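Local coordinates for protein 2-oxoglutarate carboxylase small subunit (PDB 7KCT) that belongs to the biotin carboxylase family, with a central domain of ATP-grasp type, and binds adenosine-5'-diphosphate, bicarbonate and magnesium, at residues Y277-M282 / K318-I323; I343-N348 / N432-K437. All blocks are in the same frame, centred on the assembly; numbering follows the deposited sequence.

Contact 1: residues Y277-M282 / K318-I323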
ATOM      1  N   TYR A 277      12.376 -26.552  -4.945  1.00 34.71           N
ATOM      2  CA  TYR A 277      12.814 -25.321  -4.296  1.00 32.79           C
ATOM      3  C   TYR A 277      12.327 -24.131  -5.128  1.00 31.48           C
ATOM      4  O   TYR A 277      11.823 -24.290  -6.241  1.00 31.44           O
ATOM      5  CB  TYR A 277      14.357 -25.274  -4.069  1.00 25.58           C
ATOM      6  CG  TYR A 277      15.242 -25.558  -5.280  1.00 32.26           C
ATOM      7  CD1 TYR A 277      15.335 -24.643  -6.318  1.00 27.39           C
ATOM      8  CD2 TYR A 277      16.056 -26.711  -5.338  1.00 36.67           C
ATOM      9  CE1 TYR A 277      16.148 -24.878  -7.416  1.00 33.91           C
ATOM     10  CE2 TYR A 277      16.883 -26.967  -6.453  1.00 35.39           C
ATOM     11  CZ  TYR A 277      16.933 -26.042  -7.478  1.00 34.09           C
ATOM     12  OH  TYR A 277      17.734 -26.258  -8.586  1.00 28.56           O
ATOM     13  N   SER A 278      12.464 -22.938  -4.557  1.00 28.98           N
ATOM     14  CA  SER A 278      11.901 -21.705  -5.105  1.00 30.95           C
ATOM     15  C   SER A 278      10.425 -21.742  -4.716  1.00 34.34           C
ATOM     16  O   SER A 278      10.040 -22.508  -3.820  1.00 30.45           O
ATOM     17  CB  SER A 278      12.060 -21.565  -6.615  1.00 30.61           C
ATOM     18  OG  SER A 278      11.740 -20.215  -6.959  1.00 33.13           O
ATOM     19  N   ALA A 279       9.609 -20.931  -5.377  1.00 28.16           N
ATOM     20  CA  ALA A 279       8.194 -20.828  -5.102  1.00 27.65           C
ATOM     21  C   ALA A 279       7.429 -21.757  -6.032  1.00 27.51           C
ATOM     22  O   ALA A 279       7.815 -21.990  -7.185  1.00 32.11           O
ATOM     23  CB  ALA A 279       7.686 -19.391  -5.287  1.00 32.85           C
ATOM     24  N   GLY A 280       6.350 -22.301  -5.519  1.00 29.39           N
ATOM     25  CA  GLY A 280       5.461 -23.129  -6.311  1.00 27.50           C
ATOM     26  C   GLY A 280       4.148 -23.231  -5.575  1.00 27.29           C
ATOM     27  O   GLY A 280       4.053 -22.882  -4.403  1.00 27.10           O
ATOM     28  N   THR A 281       3.123 -23.671  -6.285  1.00 31.11           N
ATOM     29  CA  THR A 281       1.789 -23.761  -5.721  1.00 32.73           C
ATOM     30  C   THR A 281       1.176 -25.109  -6.053  1.00 27.71           C
ATOM     31  O   THR A 281       1.261 -25.545  -7.198  1.00 32.67           O
ATOM     32  CB  THR A 281       0.880 -22.633  -6.277  1.00 34.93           C
ATOM     33  OG1 THR A 281       1.322 -21.382  -5.736  1.00 34.31           O
ATOM     34  CG2 THR A 281      -0.587 -22.914  -5.921  1.00 37.13           C
ATOM     35  N   MET A 282       0.499 -25.729  -5.079  1.00 31.00           N
ATOM     36  CA  MET A 282      -0.290 -26.947  -5.291  1.00 30.30           C
ATOM     37  C   MET A 282      -1.773 -26.615  -5.220  1.00 27.48           C
ATOM     38  O   MET A 282      -2.221 -26.042  -4.232  1.00 31.35           O
ATOM     39  CB  MET A 282       0.095 -27.993  -4.268  1.00 37.58           C
ATOM     40  CG  MET A 282       1.551 -28.354  -4.445  1.00 45.88           C
ATOM     41  SD  MET A 282       1.596 -29.891  -3.636  1.00 70.41           S
ATOM     42  CE  MET A 282       3.252 -29.918  -2.970  1.00 59.26           C
ATOM     43  N   LYS A 318      11.211 -11.602  -3.477  1.00 27.82           N
ATOM     44  CA  LYS A 318      12.560 -11.364  -2.986  1.00 27.70           C
ATOM     45  C   LYS A 318      13.207 -12.681  -2.554  1.00 32.15           C
ATOM     46  O   LYS A 318      14.393 -12.913  -2.825  1.00 31.24           O
ATOM     47  CB  LYS A 318      12.534 -10.345  -1.845  1.00 28.98           C
ATOM     48  CG  LYS A 318      13.904  -9.775  -1.527  1.00 34.96           C
ATOM     49  CD  LYS A 318      13.896  -8.702  -0.445  1.00 36.85           C
ATOM     50  CE  LYS A 318      13.305  -7.403  -0.914  1.00 33.53           C
ATOM     51  NZ  LYS A 318      13.579  -6.303   0.079  1.00 33.77           N
ATOM     52  N   TRP A 319      12.436 -13.566  -1.887  1.00 28.51           N
ATOM     53  CA  TRP A 319      12.981 -14.862  -1.477  1.00 28.13           C
ATOM     54  C   TRP A 319      13.314 -15.730  -2.682  1.00 31.51           C
ATOM     55  O   TRP A 319      14.339 -16.426  -2.675  1.00 30.91           O
ATOM     56  CB  TRP A 319      12.013 -15.601  -0.502  1.00 31.95           C
ATOM     57  CG  TRP A 319      12.325 -15.162   0.883  1.00 31.40           C
ATOM     58  CD1 TRP A 319      11.555 -14.375   1.698  1.00 33.37           C
ATOM     59  CD2 TRP A 319      13.544 -15.415   1.610  1.00 35.70           C
ATOM     60  NE1 TRP A 319      12.231 -14.102   2.855  1.00 31.14           N
ATOM     61  CE2 TRP A 319      13.433 -14.761   2.848  1.00 36.28           C
ATOM     62  CE3 TRP A 319      14.699 -16.170   1.343  1.00 34.35           C
ATOM     63  CZ2 TRP A 319      14.449 -14.810   3.818  1.00 42.25           C
ATOM     64  CZ3 TRP A 319      15.693 -16.230   2.306  1.00 35.66           C
ATOM     65  CH2 TRP A 319      15.565 -15.550   3.526  1.00 42.18           C
ATOM     66  N   GLN A 320      12.482 -15.719  -3.730  1.00 25.26           N
ATOM     67  CA  GLN A 320      12.876 -16.418  -4.944  1.00 24.97           C
ATOM     68  C   GLN A 320      14.303 -16.039  -5.325  1.00 28.38           C
ATOM     69  O   GLN A 320      15.128 -16.893  -5.646  1.00 24.48           O
ATOM     70  CB  GLN A 320      11.917 -16.098  -6.095  1.00 28.02           C
ATOM     71  CG  GLN A 320      10.641 -16.944  -6.211  1.00 25.78           C
ATOM     72  CD  GLN A 320       9.825 -16.526  -7.409  1.00 30.83           C
ATOM     73  OE1 GLN A 320       9.418 -15.352  -7.530  1.00 28.43           O
ATOM     74  NE2 GLN A 320       9.669 -17.434  -8.350  1.00 26.93           N
ATOM     75  N   ILE A 321      14.591 -14.742  -5.332  1.00 27.96           N
ATOM     76  CA  ILE A 321      15.867 -14.268  -5.841  1.00 23.08           C
ATOM     77  C   ILE A 321      16.996 -14.658  -4.902  1.00 23.43           C
ATOM     78  O   ILE A 321      18.050 -15.093  -5.341  1.00 25.26           O
ATOM     79  CB  ILE A 321      15.809 -12.745  -6.045  1.00 26.17           C
ATOM     80  CG1 ILE A 321      14.809 -12.426  -7.164  1.00 25.12           C
ATOM     81  CG2 ILE A 321      17.196 -12.221  -6.427  1.00 29.88           C
ATOM     82  CD1 ILE A 321      14.344 -11.023  -7.167  1.00 26.21           C
ATOM     83  N   ARG A 322      16.786 -14.532  -3.601  1.00 27.42           N
ATOM     84  CA  ARG A 322      17.787 -14.948  -2.637  1.00 27.91           C
ATOM     85  C   ARG A 322      18.064 -16.446  -2.705  1.00 31.79           C
ATOM     86  O   ARG A 322      19.211 -16.880  -2.526  1.00 30.29           O
ATOM     87  CB  ARG A 322      17.321 -14.591  -1.240  1.00 29.71           C
ATOM     88  CG  ARG A 322      17.397 -13.157  -0.866  1.00 31.36           C
ATOM     89  CD  ARG A 322      16.675 -12.927   0.482  1.00 31.59           C
ATOM     90  NE  ARG A 322      17.130 -11.667   0.991  1.00 41.89           N
ATOM     91  CZ  ARG A 322      16.366 -10.742   1.555  1.00 54.73           C
ATOM     92  NH1 ARG A 322      15.052 -10.930   1.720  1.00 50.88           N
ATOM     93  NH2 ARG A 322      16.936  -9.599   1.941  1.00 55.68           N
ATOM     94  N   ILE A 323      17.004 -17.253  -2.815  1.00 25.69           N
ATOM     95  CA  ILE A 323      17.134 -18.698  -2.913  1.00 25.75           C
ATOM     96  C   ILE A 323      17.937 -19.066  -4.139  1.00 25.30           C
ATOM     97  O   ILE A 323      18.806 -19.936  -4.092  1.00 30.06           O
ATOM     98  CB  ILE A 323      15.734 -19.352  -2.944  1.00 29.31           C
ATOM     99  CG1 ILE A 323      15.114 -19.452  -1.576  1.00 24.91           C
ATOM    100  CG2 ILE A 323      15.772 -20.724  -3.574  1.00 27.08           C
ATOM    101  CD1 ILE A 323      13.595 -19.645  -1.643  1.00 36.67           C
TER
HETATM  102  O   HOH W   1       9.279 -20.245  -8.779  1.00 31.30           O
HETATM  103  O   HOH W   2      14.390 -19.432  -6.436  1.00 32.28           O
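In the ATP-grasp domain, the start of strand 278-286, an inner strand of a four-stranded antiparallel sheet, meets helix 316-324 where S278 and A279 touch Q320. The axes of 278-282 and 318-323 approach to 7.8 Å at 130°, and the CA atoms of S278 and Q320 are the nearest pair across the segments. No direct hydrogen bond joins the two segments; two waters and the side chain of Q320 bridge the gap. Q320 reaches across with an extended chain beyond CG, its CG anti to the carbonyl carbon (chi1 -86°). Its CG lies 3.5 Å from S278 OG, and the methyl CB of A279 comes against the same methylene at 3.9 Å from Q320 CG. One water is gripped three ways: it donates to A279 O, accepts from Q320 NE2, and pairs with S278 OG. The carbonyl A279 O also receives a bond from Y276 OH, so this buried oxygen has two donors. A second water lies 2.8 Å from S278 OG and donates to Q320 O, tying the serine hydroxyl to the helix backbone. S278 OG, anti to the backbone N (chi1 -168°), lies in the gap, where it pairs with both waters. Farther along the helix, I323 points toward the strand; its CG2 lies 4.1 Å from S278 N, and it also packs on L222 of strand 215-223, where W319 rests too. The amide of Q320 is held at both ends: NE2 donates to the first water at 2.9 Å, while OE1 bonds to NE2 of H87, which fixes the rotation of the group.

Contact 2: residues I343-N348 / N432-K437. With ADP (adenosine-5'-diphosphate), chain D.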
ATOM      1  N   ILE A 343      -7.511  -9.743   0.489  1.00 22.60           N
ATOM      2  CA  ILE A 343      -8.291  -9.987  -0.702  1.00 21.62           C
ATOM      3  C   ILE A 343      -7.584  -9.284  -1.848  1.00 24.43           C
ATOM      4  O   ILE A 343      -7.136  -8.141  -1.696  1.00 24.44           O
ATOM      5  CB  ILE A 343      -9.736  -9.451  -0.548  1.00 25.28           C
ATOM      6  CG1 ILE A 343     -10.430  -9.988   0.698  1.00 32.61           C
ATOM      7  CG2 ILE A 343     -10.592  -9.830  -1.730  1.00 26.63           C
ATOM      8  CD1 ILE A 343     -11.841  -9.383   0.940  1.00 30.69           C
ATOM      9  N   GLU A 344      -7.522  -9.952  -2.993  1.00 22.71           N
ATOM     10  CA  GLU A 344      -7.012  -9.423  -4.232  1.00 25.65           C
ATOM     11  C   GLU A 344      -8.096  -9.479  -5.293  1.00 26.39           C
ATOM     12  O   GLU A 344      -8.731 -10.518  -5.502  1.00 29.45           O
ATOM     13  CB  GLU A 344      -5.761 -10.205  -4.715  1.00 27.79           C
ATOM     14  CG  GLU A 344      -5.396  -9.926  -6.208  1.00 29.10           C
ATOM     15  CD  GLU A 344      -4.100 -10.606  -6.674  1.00 37.64           C
ATOM     16  OE1 GLU A 344      -4.106 -11.576  -7.482  1.00 40.99           O
ATOM     17  OE2 GLU A 344      -3.041 -10.132  -6.250  1.00 36.07           O
ATOM     18  N   CYS A 345      -8.234  -8.394  -6.036  1.00 25.29           N
ATOM     19  CA  CYS A 345      -9.121  -8.345  -7.178  1.00 29.83           C
ATOM     20  C   CYS A 345      -8.302  -8.025  -8.417  1.00 29.80           C
ATOM     21  O   CYS A 345      -7.466  -7.121  -8.391  1.00 31.25           O
ATOM     22  CB  CYS A 345     -10.240  -7.335  -6.980  1.00 28.19           C
ATOM     23  SG  CYS A 345     -11.377  -7.694  -5.633  1.00 36.32           S
ATOM     24  N   ARG A 346      -8.528  -8.789  -9.480  1.00 26.88           N
ATOM     25  CA  ARG A 346      -7.881  -8.539 -10.760  1.00 28.62           C
ATOM     26  C   ARG A 346      -8.682  -7.493 -11.490  1.00 30.34           C
ATOM     27  O   ARG A 346      -9.887  -7.682 -11.721  1.00 30.74           O
ATOM     28  CB  ARG A 346      -7.787  -9.808 -11.594  1.00 31.52           C
ATOM     29  CG  ARG A 346      -7.125 -10.915 -10.824  1.00 35.49           C
ATOM     30  CD  ARG A 346      -6.555 -11.909 -11.772  1.00 37.80           C
ATOM     31  NE  ARG A 346      -6.010 -13.070 -11.082  1.00 38.88           N
ATOM     32  CZ  ARG A 346      -5.404 -14.046 -11.727  1.00 37.75           C
ATOM     33  NH1 ARG A 346      -5.281 -13.940 -13.049  1.00 41.74           N
ATOM     34  NH2 ARG A 346      -4.966 -15.123 -11.075  1.00 36.17           N
ATOM     35  N   ILE A 347      -8.023  -6.392 -11.830  1.00 24.54           N
ATOM     36  CA  ILE A 347      -8.619  -5.316 -12.614  1.00 26.52           C
ATOM     37  C   ILE A 347      -8.216  -5.588 -14.053  1.00 28.43           C
ATOM     38  O   ILE A 347      -7.082  -5.297 -14.443  1.00 24.69           O
ATOM     39  CB  ILE A 347      -8.131  -3.930 -12.190  1.00 30.00           C
ATOM     40  CG1 ILE A 347      -8.090  -3.796 -10.680  1.00 31.19           C
ATOM     41  CG2 ILE A 347      -8.965  -2.881 -12.841  1.00 32.35           C
ATOM     42  CD1 ILE A 347      -9.335  -3.920 -10.074  1.00 32.28           C
ATOM     43  N   ASN A 348      -9.136  -6.146 -14.841  1.00 26.61           N
ATOM     44  CA  ASN A 348      -8.861  -6.508 -16.218  1.00 24.54           C
ATOM     45  C   ASN A 348      -9.561  -5.542 -17.153  1.00 23.81           C
ATOM     46  O   ASN A 348     -10.635  -5.004 -16.843  1.00 29.37           O
ATOM     47  CB  ASN A 348      -9.333  -7.940 -16.548  1.00 35.14           C
ATOM     48  CG  ASN A 348      -8.693  -8.994 -15.680  1.00 36.83           C
ATOM     49  OD1 ASN A 348      -7.505  -8.946 -15.383  1.00 36.40           O
ATOM     50  ND2 ASN A 348      -9.491  -9.978 -15.271  1.00 39.67           N
ATOM     51  N   ASN A 432     -19.781  -4.966  -7.022  1.00 29.51           N
ATOM     52  CA  ASN A 432     -21.029  -5.663  -6.687  1.00 30.85           C
ATOM     53  C   ASN A 432     -20.762  -6.957  -5.925  1.00 30.90           C
ATOM     54  O   ASN A 432     -21.564  -7.362  -5.084  1.00 31.92           O
ATOM     55  CB  ASN A 432     -21.837  -5.950  -7.958  1.00 29.73           C
ATOM     56  CG  ASN A 432     -22.590  -4.728  -8.478  1.00 33.35           C
ATOM     57  OD1 ASN A 432     -22.805  -3.776  -7.758  1.00 32.12           O
ATOM     58  ND2 ASN A 432     -22.989  -4.766  -9.725  1.00 31.28           N
ATOM     59  N   ILE A 433     -19.680  -7.667  -6.259  1.00 28.67           N
ATOM     60  CA  ILE A 433     -19.303  -8.846  -5.483  1.00 25.52           C
ATOM     61  C   ILE A 433     -19.053  -8.469  -4.029  1.00 32.26           C
ATOM     62  O   ILE A 433     -19.560  -9.117  -3.099  1.00 28.10           O
ATOM     63  CB  ILE A 433     -18.082  -9.530  -6.130  1.00 25.75           C
ATOM     64  CG1 ILE A 433     -18.418  -9.968  -7.565  1.00 31.84           C
ATOM     65  CG2 ILE A 433     -17.635 -10.686  -5.283  1.00 33.90           C
ATOM     66  CD1 ILE A 433     -17.258 -10.592  -8.354  1.00 30.99           C
ATOM     67  N   MET A 434     -18.306  -7.385  -3.806  1.00 28.79           N
ATOM     68  CA  MET A 434     -18.023  -6.971  -2.444  1.00 26.68           C
ATOM     69  C   MET A 434     -19.298  -6.579  -1.694  1.00 29.37           C
ATOM     70  O   MET A 434     -19.362  -6.715  -0.473  1.00 31.68           O
ATOM     71  CB  MET A 434     -17.045  -5.791  -2.435  1.00 29.98           C
ATOM     72  CG  MET A 434     -15.658  -6.081  -3.031  1.00 32.00           C
ATOM     73  SD  MET A 434     -14.870  -7.514  -2.231  1.00 32.20           S
ATOM     74  CE  MET A 434     -14.430  -8.555  -3.609  1.00 30.55           C
ATOM     75  N   LYS A 435     -20.327  -6.116  -2.402  1.00 28.84           N
ATOM     76  CA  LYS A 435     -21.604  -5.787  -1.765  1.00 34.65           C
ATOM     77  C   LYS A 435     -22.549  -6.985  -1.630  1.00 38.71           C
ATOM     78  O   LYS A 435     -23.627  -6.864  -1.033  1.00 32.72           O
ATOM     79  CB  LYS A 435     -22.305  -4.693  -2.581  1.00 30.74           C
ATOM     80  CG  LYS A 435     -21.656  -3.337  -2.558  1.00 37.89           C
ATOM     81  CD  LYS A 435     -22.365  -2.478  -3.627  1.00 40.31           C
ATOM     82  CE  LYS A 435     -21.980  -1.032  -3.511  1.00 44.09           C
ATOM     83  NZ  LYS A 435     -22.552  -0.237  -4.632  1.00 53.37           N
ATOM     84  N   ASP A 436     -22.222  -8.108  -2.243  1.00 37.13           N
ATOM     85  CA  ASP A 436     -23.152  -9.222  -2.281  1.00 34.15           C
ATOM     86  C   ASP A 436     -23.199  -9.949  -0.935  1.00 37.08           C
ATOM     87  O   ASP A 436     -22.160 -10.265  -0.361  1.00 31.91           O
ATOM     88  CB  ASP A 436     -22.748 -10.179  -3.385  1.00 33.95           C
ATOM     89  CG  ASP A 436     -23.542 -11.486  -3.342  1.00 40.20           C
ATOM     90  OD1 ASP A 436     -24.767 -11.420  -3.503  1.00 39.77           O
ATOM     91  OD2 ASP A 436     -22.930 -12.569  -3.169  1.00 42.99           O
ATOM     92  N   LYS A 437     -24.414 -10.256  -0.451  1.00 40.51           N
ATOM     93  CA  LYS A 437     -24.537 -10.885   0.864  1.00 42.11           C
ATOM     94  C   LYS A 437     -23.837 -12.236   0.907  1.00 37.83           C
ATOM     95  O   LYS A 437     -23.218 -12.575   1.907  1.00 35.76           O
ATOM     96  CB  LYS A 437     -25.989 -11.106   1.269  1.00 52.59           C
ATOM     97  CG  LYS A 437     -26.271 -11.526   2.725  1.00 53.61           C
ATOM     98  CD  LYS A 437     -27.762 -11.925   2.852  1.00 72.57           C
ATOM     99  CE  LYS A 437     -28.159 -11.859   4.383  1.00 85.15           C
ATOM    100  NZ  LYS A 437     -27.153 -12.314   5.325  1.00 79.91           N
TER
HETATM  101  PB  ADP D 502      -2.201 -17.881 -11.941  1.00 42.56           P
HETATM  102  O1B ADP D 502      -0.840 -17.240 -11.736  1.00 35.08           O
HETATM  103  O2B ADP D 502      -3.150 -18.113 -10.788  1.00 41.42           O
HETATM  104  O3B ADP D 502      -2.258 -18.935 -13.002  1.00 49.52           O
HETATM  105  PA  ADP D 502      -3.564 -16.926 -14.348  1.00 49.22           P
HETATM  106  O1A ADP D 502      -4.112 -15.806 -15.166  1.00 47.01           O
HETATM  107  O2A ADP D 502      -3.897 -18.386 -14.598  1.00 47.96           O
HETATM  108  O3A ADP D 502      -3.282 -16.654 -12.811  1.00 46.16           O
HETATM  109  O5' ADP D 502      -1.775 -16.977 -15.178  1.00 49.08           O
HETATM  110  C5' ADP D 502      -1.408 -15.662 -15.774  1.00 43.92           C
HETATM  111  C4' ADP D 502      -0.828 -15.755 -17.111  1.00 45.69           C
HETATM  112  O4' ADP D 502      -0.167 -16.966 -17.407  1.00 43.01           O
HETATM  113  C3' ADP D 502      -2.151 -15.609 -18.061  1.00 51.45           C
HETATM  114  O3' ADP D 502      -1.824 -14.884 -19.121  1.00 52.12           O
HETATM  115  C2' ADP D 502      -2.343 -17.153 -18.333  1.00 55.86           C
HETATM  116  O2' ADP D 502      -2.861 -17.396 -19.556  1.00 53.10           O
HETATM  117  C1' ADP D 502      -0.830 -17.506 -18.454  1.00 42.86           C
HETATM  118  N9  ADP D 502      -0.496 -18.962 -18.169  1.00 48.18           N
HETATM  119  C8  ADP D 502      -0.853 -19.760 -17.054  1.00 50.27           C
HETATM  120  N7  ADP D 502      -0.396 -21.037 -17.142  1.00 47.75           N
HETATM  121  C5  ADP D 502       0.312 -21.057 -18.324  1.00 49.88           C
HETATM  122  C6  ADP D 502       1.014 -22.100 -18.958  1.00 51.48           C
HETATM  123  N6  ADP D 502       1.085 -23.352 -18.381  1.00 55.68           N
HETATM  124  N1  ADP D 502       1.644 -21.879 -20.158  1.00 45.18           N
HETATM  125  C2  ADP D 502       1.495 -20.599 -20.670  1.00 41.46           C
HETATM  126  N3  ADP D 502       0.854 -19.506 -20.183  1.00 44.39           N
HETATM  127  C4  ADP D 502       0.268 -19.781 -18.979  1.00 45.20           C
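R346 NH2 donates to ADP O3A at 2.9 Å with an N-H...O angle of 157°, and is also salt-bridged to E304, so two anionic groups share this nitrogen. R346 NH1 reaches ADP O1A at 3.1 Å and adds a long, weak bond to O3A; the guanidinium thus meets the diphosphate with its edge, with O2B in its plane. The chain is extended from CG to NE, and a salt bridge from NE to E248 on strand 244-250 helps hold the group. E248 at NE and E304 at NH2 together keep the guanidinium against the diphosphate. The neighbouring residues C345 and I343 turn instead to the helix side. There M434 brings the methyl CE to C345 SG at 3.8 Å and to I343 CG2 at 4.5 Å. The thioether chain is bent at chi2 (-55°) and chi3 (127°), a hook that carries CE across to the strand although CA of M434 lies 10.2 Å from CA of C345. The contact is small and apolar, one methyl against a sulfur and a methyl. M411 of helix 404-417 packs on both C345 and M434. Strand 341-351 is bonded to strands 244-250 and 393-401 on its two edges; helices 404-417 and 427-435 both pack on the side of the strand to which C345 points, while R346 reaches ADP.

In the fold
From the N terminus the chain first builds the parallel sheet containing strands 13-16 and 85-87, then enters the ATP-grasp part. Contact 1 closes a loop of 35 residues, taking in strand 292-298 and helix 305-312, and ties the antiparallel sheet to helix 316-324, near helix 20-32 of the N-terminal part. Only after this loop is closed does strand 341-351 open contact 2, whose 83-residue loop returns through helix 404-417 to helix 427-435 in the C-terminal part. The two loops therefore stand in series, neither crossing nor nesting. The centres of contact 1 and contact 2 lie about 28 Å apart, and the two contacts sit on opposite sides of the chain's centre.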